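Local coordinates for DnaJ-like protein MG200 (PDB 4DCZ) that is of unknown molecular function but belongs to the terminal organelle of Mycoplasma genitalium and probably takes part in cell motility, at residues L33-G39 with F70-W76. Sequence-based numbering, arbitrary orientation.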
loop_
_atom_site.group_PDB
_atom_site.type_symbol
_atom_site.label_atom_id
_atom_site.label_comp_id
_atom_site.label_asym_id
_atom_site.label_seq_id
_atom_site.Cartn_x
_atom_site.Cartn_y
_atom_site.Cartn_z
ATOM N N LEU A 33 -0.779 13.836 -3.123
ATOM C CA LEU A 33 -1.606 12.765 -3.734
ATOM C C LEU A 33 -2.239 11.840 -2.766
ATOM O O LEU A 33 -1.537 11.315 -1.919
ATOM C CB LEU A 33 -0.805 11.889 -4.703
ATOM C CG LEU A 33 -1.583 10.707 -5.326
ATOM C CD1 LEU A 33 -2.919 11.139 -5.987
ATOM C CD2 LEU A 33 -0.712 9.936 -6.282
ATOM N N ARG A 34 -3.542 11.597 -2.934
ATOM C CA ARG A 34 -4.196 10.511 -2.225
ATOM C C ARG A 34 -5.426 9.973 -2.921
ATOM O O ARG A 34 -5.903 10.577 -3.849
ATOM C CB ARG A 34 -4.517 10.943 -0.813
ATOM C CG ARG A 34 -5.395 12.168 -0.681
ATOM C CD ARG A 34 -5.662 12.404 0.801
ATOM N NE ARG A 34 -4.586 13.198 1.397
ATOM C CZ ARG A 34 -3.995 12.978 2.576
ATOM N NH1 ARG A 34 -4.313 11.932 3.346
ATOM N NH2 ARG A 34 -3.044 13.818 2.980
ATOM N N SER A 35 -5.920 8.826 -2.475
ATOM C CA SER A 35 -6.897 8.087 -3.237
ATOM C C SER A 35 -8.219 8.782 -3.300
ATOM O O SER A 35 -8.657 9.395 -2.367
ATOM C CB SER A 35 -7.134 6.739 -2.603
ATOM O OG SER A 35 -7.259 6.846 -1.199
ATOM N N LYS A 36 -8.883 8.634 -4.417
ATOM C CA LYS A 36 -10.166 9.278 -4.639
ATOM C C LYS A 36 -11.008 9.244 -3.392
ATOM O O LYS A 36 -11.457 10.284 -2.951
ATOM C CB LYS A 36 -10.882 8.580 -5.802
ATOM C CG LYS A 36 -12.365 8.887 -5.982
ATOM C CD LYS A 36 -12.628 10.180 -6.807
ATOM C CE LYS A 36 -14.033 10.161 -7.446
ATOM N NZ LYS A 36 -14.183 8.925 -8.307
ATOM N N VAL A 37 -11.247 8.055 -2.832
ATOM C CA VAL A 37 -11.985 7.959 -1.537
ATOM C C VAL A 37 -11.005 7.717 -0.391
ATOM O O VAL A 37 -10.158 6.812 -0.482
ATOM C CB VAL A 37 -13.010 6.810 -1.480
ATOM C CG1 VAL A 37 -13.706 6.791 -0.106
ATOM C CG2 VAL A 37 -14.017 6.914 -2.636
ATOM N N PRO A 38 -11.103 8.519 0.684
ATOM C CA PRO A 38 -10.247 8.271 1.851
ATOM C C PRO A 38 -10.514 6.888 2.495
ATOM O O PRO A 38 -11.680 6.452 2.623
ATOM C CB PRO A 38 -10.595 9.431 2.816
ATOM C CG PRO A 38 -11.937 9.931 2.390
ATOM C CD PRO A 38 -12.022 9.657 0.898
ATOM N N GLY A 39 -9.409 6.206 2.837
ATOM C CA GLY A 39 -9.410 4.846 3.419
ATOM C C GLY A 39 -9.679 3.682 2.482
ATOM O O GLY A 39 -9.764 2.552 2.914
ATOM N N PHE A 70 0.236 3.416 -1.573
ATOM C CA PHE A 70 -0.792 3.995 -0.754
ATOM C C PHE A 70 -0.811 3.351 0.603
ATOM O O PHE A 70 -0.685 2.124 0.707
ATOM C CB PHE A 70 -2.109 3.760 -1.397
ATOM C CG PHE A 70 -2.280 4.530 -2.643
ATOM C CD1 PHE A 70 -2.605 5.862 -2.596
ATOM C CD2 PHE A 70 -2.128 3.947 -3.845
ATOM C CE1 PHE A 70 -2.808 6.584 -3.748
ATOM C CE2 PHE A 70 -2.314 4.698 -4.997
ATOM C CZ PHE A 70 -2.654 5.992 -4.941
ATOM N N ASP A 71 -0.975 4.186 1.625
ATOM C CA ASP A 71 -0.926 3.768 3.026
ATOM C C ASP A 71 -2.331 3.491 3.500
ATOM O O ASP A 71 -3.263 3.638 2.720
ATOM C CB ASP A 71 -0.178 4.802 3.936
ATOM C CG ASP A 71 -1.003 6.064 4.264
ATOM O OD1 ASP A 71 -2.059 6.270 3.602
ATOM O OD2 ASP A 71 -0.576 6.858 5.173
ATOM N N GLU A 72 -2.500 3.102 4.761
ATOM C CA GLU A 72 -3.826 2.723 5.261
ATOM C C GLU A 72 -4.830 3.861 5.021
ATOM O O GLU A 72 -5.957 3.626 4.601
ATOM C CB GLU A 72 -3.699 2.368 6.721
ATOM C CG GLU A 72 -4.942 1.896 7.441
ATOM C CD GLU A 72 -4.661 1.729 8.943
ATOM O OE1 GLU A 72 -3.553 2.173 9.335
ATOM O OE2 GLU A 72 -5.502 1.163 9.724
ATOM N N GLN A 73 -4.384 5.098 5.199
ATOM C CA GLN A 73 -5.222 6.283 4.959
ATOM C C GLN A 73 -5.590 6.498 3.473
ATOM O O GLN A 73 -6.554 7.194 3.158
ATOM C CB GLN A 73 -4.547 7.563 5.523
ATOM C CG GLN A 73 -4.497 7.656 7.090
ATOM C CD GLN A 73 -3.653 6.509 7.735
ATOM O OE1 GLN A 73 -4.170 5.754 8.574
ATOM N NE2 GLN A 73 -2.363 6.407 7.365
ATOM N N GLY A 74 -4.842 5.913 2.560
ATOM C CA GLY A 74 -4.982 6.275 1.172
ATOM C C GLY A 74 -4.008 7.367 0.763
ATOM O O GLY A 74 -4.076 7.893 -0.361
ATOM N N LYS A 75 -3.088 7.716 1.651
ATOM C CA LYS A 75 -2.081 8.697 1.298
ATOM C C LYS A 75 -0.968 7.995 0.601
ATOM O O LYS A 75 -0.635 6.878 0.939
ATOM C CB LYS A 75 -1.519 9.370 2.531
ATOM C CG LYS A 75 -0.566 10.506 2.245
ATOM C CD LYS A 75 -0.108 11.124 3.573
ATOM C CE LYS A 75 1.294 11.762 3.472
ATOM N NZ LYS A 75 1.645 12.424 4.763
ATOM N N TRP A 76 -0.357 8.650 -0.360
ATOM C CA TRP A 76 0.766 8.035 -1.033
ATOM C C TRP A 76 2.022 8.271 -0.221
ATOM O O TRP A 76 2.269 9.387 0.180
ATOM C CB TRP A 76 0.901 8.649 -2.399
ATOM C CG TRP A 76 2.044 8.178 -3.150
ATOM C CD1 TRP A 76 3.200 8.832 -3.355
ATOM C CD2 TRP A 76 2.145 6.959 -3.856
ATOM N NE1 TRP A 76 4.032 8.093 -4.163
ATOM C CE2 TRP A 76 3.388 6.939 -4.487
ATOM C CE3 TRP A 76 1.291 5.890 -4.038
ATOM C CZ2 TRP A 76 3.812 5.888 -5.238
ATOM C CZ3 TRP A 76 1.713 4.851 -4.816
ATOM C CH2 TRP A 76 2.967 4.846 -5.385
#
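The β-hairpin that joins strands 64-70 and 76-78 in the EAGR box turns through a type I turn, Asp71 to Gly74, with Gly74 as the G1 bulge. Loop 33-39 runs along its outgoing arm through a single antiparallel bridge: Arg34 and Lys75 form a non-hydrogen-bonded pair, flanked by Ser35 N to Gly74 O (3.0 Å) and a weak bond from Trp76 N to Leu33 O (3.3 Å). Gly39 N then returns to Gln73 O, also at 3.0 Å. Any Cβ on Gly74 would clash with Ser35 OG and, at these backbone angles, jam against Gln73 O. Ser35 OG, chi1 p, donates forward to Val37 O (3.0 Å). The Phe70 ring, chi1 m, lies obliquely against Ser35, CE1 to N 4.0 Å, and meets Trp46 edge-to-face, whereas Trp76, chi1 t, swings its indole away toward Tyr55 and Trp78. Arg34, chi1 p, lays its guanidinium over the extended Lys75 chain, NH1 to CB 3.9 Å. Across the turn, Asp71 OD1 accepts Lys75 N at 2.6 Å.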